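Putative sensory box/GGDEF family protein (PDB 3LID) is the extracellular PDC-fold sensor region of a signalling protein that, as a whole, probably makes cyclic di-GMP from two molecules of GTP. Local coordinates at residues Tyr240-Glu245 and Leu267-Leu272; Asp126-Ser131 and Pro157-Asp162. All coordinates share one frame; numbering follows the deposited sequence.

Contact 1: residues Tyr240-Glu245 and Leu267-Leu272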
loop_
_atom_site.group_PDB
_atom_site.type_symbol
_atom_site.label_atom_id
_atom_site.label_comp_id
_atom_site.label_asym_id
_atom_site.label_seq_id
_atom_site.Cartn_x
_atom_site.Cartn_y
_atom_site.Cartn_z
ATOM N N TYR A 240 -0.828 16.017 -18.150
ATOM C CA TYR A 240 -1.672 15.059 -18.788
ATOM C C TYR A 240 -1.230 14.956 -20.257
ATOM O O TYR A 240 -0.430 15.790 -20.750
ATOM C CB TYR A 240 -3.102 15.496 -18.713
ATOM C CG TYR A 240 -3.389 16.778 -19.520
ATOM C CD1 TYR A 240 -3.774 16.721 -20.872
ATOM C CD2 TYR A 240 -3.413 18.011 -18.858
ATOM C CE1 TYR A 240 -4.044 17.975 -21.589
ATOM C CE2 TYR A 240 -3.724 19.212 -19.526
ATOM C CZ TYR A 240 -4.025 19.177 -20.868
ATOM O OH TYR A 240 -4.388 20.420 -21.432
ATOM N N SER A 241 -1.699 13.904 -20.889
ATOM C CA SER A 241 -1.502 13.688 -22.315
ATOM C C SER A 241 -2.735 13.082 -22.929
ATOM O O SER A 241 -3.435 12.335 -22.308
ATOM C CB SER A 241 -0.274 12.794 -22.535
ATOM O OG SER A 241 0.132 12.877 -23.881
ATOM N N TYR A 242 -3.031 13.406 -24.200
ATOM C CA TYR A 242 -4.211 12.870 -24.837
ATOM C C TYR A 242 -3.744 12.390 -26.197
ATOM O O TYR A 242 -3.182 13.212 -26.988
ATOM C CB TYR A 242 -5.255 13.979 -25.030
ATOM C CG TYR A 242 -6.476 13.514 -25.806
ATOM C CD1 TYR A 242 -7.283 12.489 -25.318
ATOM C CD2 TYR A 242 -6.830 14.106 -27.017
ATOM C CE1 TYR A 242 -8.406 12.078 -25.976
ATOM C CE2 TYR A 242 -7.980 13.684 -27.722
ATOM C CZ TYR A 242 -8.743 12.674 -27.212
ATOM O OH TYR A 242 -9.856 12.197 -27.881
ATOM N N SER A 243 -3.914 11.092 -26.436
ATOM C CA SER A 243 -3.408 10.363 -27.606
ATOM C C SER A 243 -4.448 10.290 -28.738
ATOM O O SER A 243 -4.218 9.593 -29.692
ATOM C CB SER A 243 -3.107 8.889 -27.189
ATOM O OG SER A 243 -4.341 8.221 -26.860
ATOM N N GLY A 244 -5.609 10.908 -28.599
ATOM C CA GLY A 244 -6.671 10.712 -29.595
ATOM C C GLY A 244 -7.700 9.670 -29.184
ATOM O O GLY A 244 -8.822 9.649 -29.689
ATOM N N GLU A 245 -7.327 8.791 -28.255
ATOM C CA GLU A 245 -8.212 7.718 -27.812
ATOM C C GLU A 245 -8.373 7.595 -26.270
ATOM O O GLU A 245 -9.406 7.114 -25.755
ATOM C CB GLU A 245 -7.663 6.423 -28.342
ATOM C CG GLU A 245 -7.743 6.381 -29.871
ATOM C CD GLU A 245 -7.973 4.980 -30.381
ATOM O OE1 GLU A 245 -7.024 4.160 -30.280
ATOM O OE2 GLU A 245 -9.099 4.694 -30.875
ATOM N N LEU A 267 -8.945 7.842 -18.928
ATOM C CA LEU A 267 -10.327 7.780 -19.422
ATOM C C LEU A 267 -10.310 7.651 -20.962
ATOM O O LEU A 267 -9.560 8.370 -21.667
ATOM C CB LEU A 267 -11.023 9.093 -19.124
ATOM C CG LEU A 267 -11.201 9.289 -17.619
ATOM C CD1 LEU A 267 -11.258 10.778 -17.333
ATOM C CD2 LEU A 267 -12.464 8.558 -17.249
ATOM N N SER A 268 -11.061 6.695 -21.470
ATOM C CA SER A 268 -11.174 6.558 -22.962
ATOM C C SER A 268 -12.151 7.618 -23.484
ATOM O O SER A 268 -12.884 8.294 -22.698
ATOM C CB SER A 268 -11.766 5.202 -23.276
ATOM O OG SER A 268 -13.086 5.193 -22.741
ATOM N N ASN A 269 -12.174 7.797 -24.804
ATOM C CA ASN A 269 -13.136 8.733 -25.400
ATOM C C ASN A 269 -14.517 8.473 -24.961
ATOM O O ASN A 269 -15.296 9.401 -24.747
ATOM C CB ASN A 269 -13.116 8.631 -26.923
ATOM C CG ASN A 269 -11.825 9.130 -27.495
ATOM O OD1 ASN A 269 -11.348 8.622 -28.520
ATOM N ND2 ASN A 269 -11.224 10.112 -26.830
ATOM N N GLU A 270 -14.849 7.206 -24.809
ATOM C CA GLU A 270 -16.226 6.874 -24.513
ATOM C C GLU A 270 -16.542 7.434 -23.122
ATOM O O GLU A 270 -17.635 8.001 -22.876
ATOM C CB GLU A 270 -16.397 5.361 -24.548
ATOM C CG GLU A 270 -17.769 4.914 -24.201
ATOM C CD GLU A 270 -18.631 4.687 -25.423
ATOM O OE1 GLU A 270 -18.056 4.347 -26.495
ATOM O OE2 GLU A 270 -19.882 4.815 -25.309
ATOM N N GLN A 271 -15.567 7.321 -22.216
ATOM C CA GLN A 271 -15.842 7.685 -20.828
ATOM C C GLN A 271 -15.885 9.167 -20.749
ATOM O O GLN A 271 -16.652 9.722 -19.981
ATOM C CB GLN A 271 -14.797 7.089 -19.864
ATOM C CG GLN A 271 -14.661 5.574 -19.947
ATOM C CD GLN A 271 -13.585 5.062 -19.024
ATOM O OE1 GLN A 271 -12.402 5.112 -19.350
ATOM N NE2 GLN A 271 -13.988 4.568 -17.864
ATOM N N LEU A 272 -15.101 9.829 -21.595
ATOM C CA LEU A 272 -15.071 11.277 -21.602
ATOM C C LEU A 272 -16.383 11.899 -22.115
ATOM O O LEU A 272 -16.847 12.913 -21.566
ATOM C CB LEU A 272 -13.900 11.757 -22.446
ATOM C CG LEU A 272 -12.485 11.566 -21.931
ATOM C CD1 LEU A 272 -11.491 11.783 -23.101
ATOM C CD2 LEU A 272 -12.215 12.599 -20.870
#
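The carbonyl oxygen of Glu245 is held from the opposite segment by one hydrogen bond and one weaker CA-H...O contact: Asn269 N donates to Glu245 O at 3.0 Å, and Ser268 CA lies 3.4 Å from the same oxygen. The Asn269 N-H comes from above the carbonyl plane, not along a lone pair. Asn269 opens helix 269-274 and Ser268 is its N-cap; a capping box starts the helix at the end of strand 260-268, in the part of this PDC fold near which both modelled ends of the chain lie. In the box, Ser268 N donates to Gln271 OE1 in the amide plane, on a lone pair, at 3.0 Å, while Gln271 N returns a weak bond to Ser268 OG. Tyr242 reaches the same helix with its ring: CG lies anti to the backbone N (chi1 175°), and the side-chain amide of Asn269 meets the ring at its edge, beside the hydroxyl, the two planes 63° apart. Val12 of helix 9-45 also touches this tyrosine. Leu272 adds apolar contact, its CD1 lying 4.2 Å from Tyr242 CE1. After Tyr242 the chain turns back over the ring, so that Gly244 N sits 3.6 Å above its plane, over its centre.

Contact 2: residues Asp126-Ser131 and Pro157-Asp162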
loop_
_atom_site.group_PDB
_atom_site.type_symbol
_atom_site.label_atom_id
_atom_site.label_comp_id
_atom_site.label_asym_id
_atom_site.label_seq_id
_atom_site.Cartn_x
_atom_site.Cartn_y
_atom_site.Cartn_z
ATOM N N ASP A 126 19.759 -0.519 11.456
ATOM C CA ASP A 126 20.264 -0.314 12.827
ATOM C C ASP A 126 19.189 -0.609 13.850
ATOM O O ASP A 126 18.019 -0.600 13.537
ATOM C CB ASP A 126 20.714 1.134 13.019
ATOM C CG ASP A 126 21.943 1.467 12.182
ATOM O OD1 ASP A 126 22.735 0.591 11.827
ATOM O OD2 ASP A 126 22.101 2.641 11.874
ATOM N N ASN A 127 19.586 -0.822 15.110
ATOM C CA ASN A 127 18.580 -0.951 16.177
ATOM C C ASN A 127 17.705 0.283 16.242
ATOM O O ASN A 127 18.227 1.380 16.227
ATOM C CB ASN A 127 19.227 -1.184 17.574
ATOM C CG ASN A 127 19.960 -2.526 17.681
ATOM O OD1 ASN A 127 19.664 -3.454 16.955
ATOM N ND2 ASN A 127 20.864 -2.648 18.692
ATOM N N GLU A 128 16.383 0.090 16.243
ATOM C CA GLU A 128 15.357 1.078 16.460
ATOM C C GLU A 128 15.180 1.939 15.208
ATOM O O GLU A 128 14.420 2.877 15.218
ATOM C CB GLU A 128 15.628 1.908 17.726
ATOM C CG GLU A 128 14.952 1.338 18.971
ATOM C CD GLU A 128 15.509 0.001 19.443
ATOM O OE1 GLU A 128 14.716 -0.876 19.802
ATOM O OE2 GLU A 128 16.739 -0.141 19.429
ATOM N N GLN A 129 15.898 1.591 14.138
ATOM C CA GLN A 129 15.717 2.302 12.870
ATOM C C GLN A 129 14.471 1.809 12.170
ATOM O O GLN A 129 14.333 0.600 11.927
ATOM C CB GLN A 129 16.919 2.031 11.952
ATOM C CG GLN A 129 16.750 2.740 10.558
ATOM C CD GLN A 129 17.855 2.459 9.595
ATOM O OE1 GLN A 129 18.817 1.719 9.848
ATOM N NE2 GLN A 129 17.706 3.061 8.395
ATOM N N ILE A 130 13.582 2.726 11.787
ATOM C CA ILE A 130 12.372 2.315 11.058
ATOM C C ILE A 130 12.600 2.482 9.561
ATOM O O ILE A 130 12.993 3.585 9.119
ATOM C CB ILE A 130 11.222 3.156 11.506
ATOM C CG1 ILE A 130 11.093 3.080 13.058
ATOM C CG2 ILE A 130 9.949 2.647 10.815
ATOM C CD1 ILE A 130 9.919 3.887 13.635
ATOM N N SER A 131 12.407 1.437 8.766
ATOM C CA SER A 131 12.500 1.624 7.355
ATOM C C SER A 131 11.353 0.795 6.761
ATOM O O SER A 131 10.415 0.460 7.458
ATOM C CB SER A 131 13.845 1.152 6.814
ATOM O OG SER A 131 14.021 1.488 5.391
ATOM N N PRO A 157 14.135 -3.045 13.657
ATOM C CA PRO A 157 14.793 -3.968 14.652
ATOM C C PRO A 157 14.577 -3.372 16.056
ATOM O O PRO A 157 14.597 -2.128 16.233
ATOM C CB PRO A 157 16.274 -3.924 14.293
ATOM C CG PRO A 157 16.253 -3.319 12.813
ATOM C CD PRO A 157 15.108 -2.361 12.789
ATOM N N ILE A 158 14.323 -4.246 17.058
ATOM C CA ILE A 158 13.959 -3.811 18.373
ATOM C C ILE A 158 15.069 -4.399 19.315
ATOM O O ILE A 158 15.379 -5.567 19.220
ATOM C CB ILE A 158 12.602 -4.394 18.858
ATOM C CG1 ILE A 158 11.451 -3.933 17.891
ATOM C CG2 ILE A 158 12.342 -3.825 20.336
ATOM C CD1 ILE A 158 11.359 -2.395 17.752
ATOM N N SER A 159 15.605 -3.528 20.160
ATOM C CA SER A 159 16.691 -3.959 21.074
ATOM C C SER A 159 16.307 -3.689 22.537
ATOM O O SER A 159 15.418 -2.866 22.871
ATOM C CB SER A 159 18.007 -3.278 20.721
ATOM O OG SER A 159 17.924 -1.860 20.903
ATOM N N VAL A 160 16.996 -4.391 23.446
ATOM C CA VAL A 160 16.795 -4.217 24.922
ATOM C C VAL A 160 18.239 -4.150 25.443
ATOM O O VAL A 160 19.024 -5.087 25.152
ATOM C CB VAL A 160 16.089 -5.406 25.560
ATOM C CG1 VAL A 160 16.141 -5.308 27.096
ATOM C CG2 VAL A 160 14.624 -5.470 25.118
ATOM N N ASN A 161 18.573 -3.038 26.106
ATOM C CA ASN A 161 19.966 -2.817 26.571
ATOM C C ASN A 161 20.920 -2.958 25.423
ATOM O O ASN A 161 21.974 -3.564 25.543
ATOM C CB ASN A 161 20.304 -3.822 27.695
ATOM C CG ASN A 161 19.615 -3.501 28.965
ATOM O OD1 ASN A 161 18.863 -4.341 29.583
ATOM N ND2 ASN A 161 19.776 -2.293 29.373
ATOM N N ASP A 162 20.532 -2.441 24.236
ATOM C CA ASP A 162 21.382 -2.531 23.065
ATOM C C ASP A 162 21.588 -3.879 22.427
ATOM O O ASP A 162 22.347 -3.982 21.506
ATOM C CB ASP A 162 22.728 -1.825 23.250
ATOM C CG ASP A 162 22.540 -0.365 23.657
ATOM O OD1 ASP A 162 21.846 0.392 22.912
ATOM O OD2 ASP A 162 23.008 0.023 24.765
HETATM O O HOH W 1 21.238 -0.106 20.362
HETATM O O HOH W 2 22.446 -5.469 18.752
#
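Asp126 opens a type II beta turn that ends at Gln129, and its backbone N donates an almost straight bond (175°) to Gln129 OE1, so the extended glutamine side chain ties the two ends of the turn together. Asp126 O abuts the CG end of the proline ring, 3.3 Å from Pro157 CG. Asn127 lays its amide alongside Ser159, with ND2 3.6 Å from Ser159 CB; its OD1 takes a hydrogen bond from Arg164 NE, and ND2 gives one to each of two waters, which donate onward to Asp162 OD1 and Asp162 O. The turn packs beside the end of strand 150-160, in an antiparallel sheet of the PDC fold, just before the chain enters the neighbouring strand 131-140. Glu128, at a positive phi of 76°, donates a hydrogen bond from its N to Pro157 O at 2.8 Å, from above the carbonyl plane, and its chain, bent at chi2 (68°), carries the carboxylate back to the strand. There both oxygens use their syn lone pairs on one residue: Ser159 N donates to Glu128 OE1 at 2.8 Å and Ser159 OG to Glu128 OE2 at 2.6 Å. Gln129 N closes the turn on Asp126 O, and Gln129 O lies 3.2 Å from Pro157 CD.

Overall arrangement
Contacts 1 and 2 lie on opposite sides of the chain's centre, with their centres about 49 Å apart and their nearest atoms about 31 Å apart. Each sits where strands end in a different antiparallel sheet, and each is partly buried. The long helix 9-45 relates them: its early residues touch contact 1, whereas contact 2 meets His46, just past its other end, and the helix 48-55 that follows. In contact 1 a loop meets the start of a helix, through a backbone hydrogen bond, the Asn269 side chain and a tyrosine ring, burying 188 Å². Contact 2 buries 333 Å² and relies on a carboxylate clamping a strand, with two waters bridging Asn127 to the exposed Asp162.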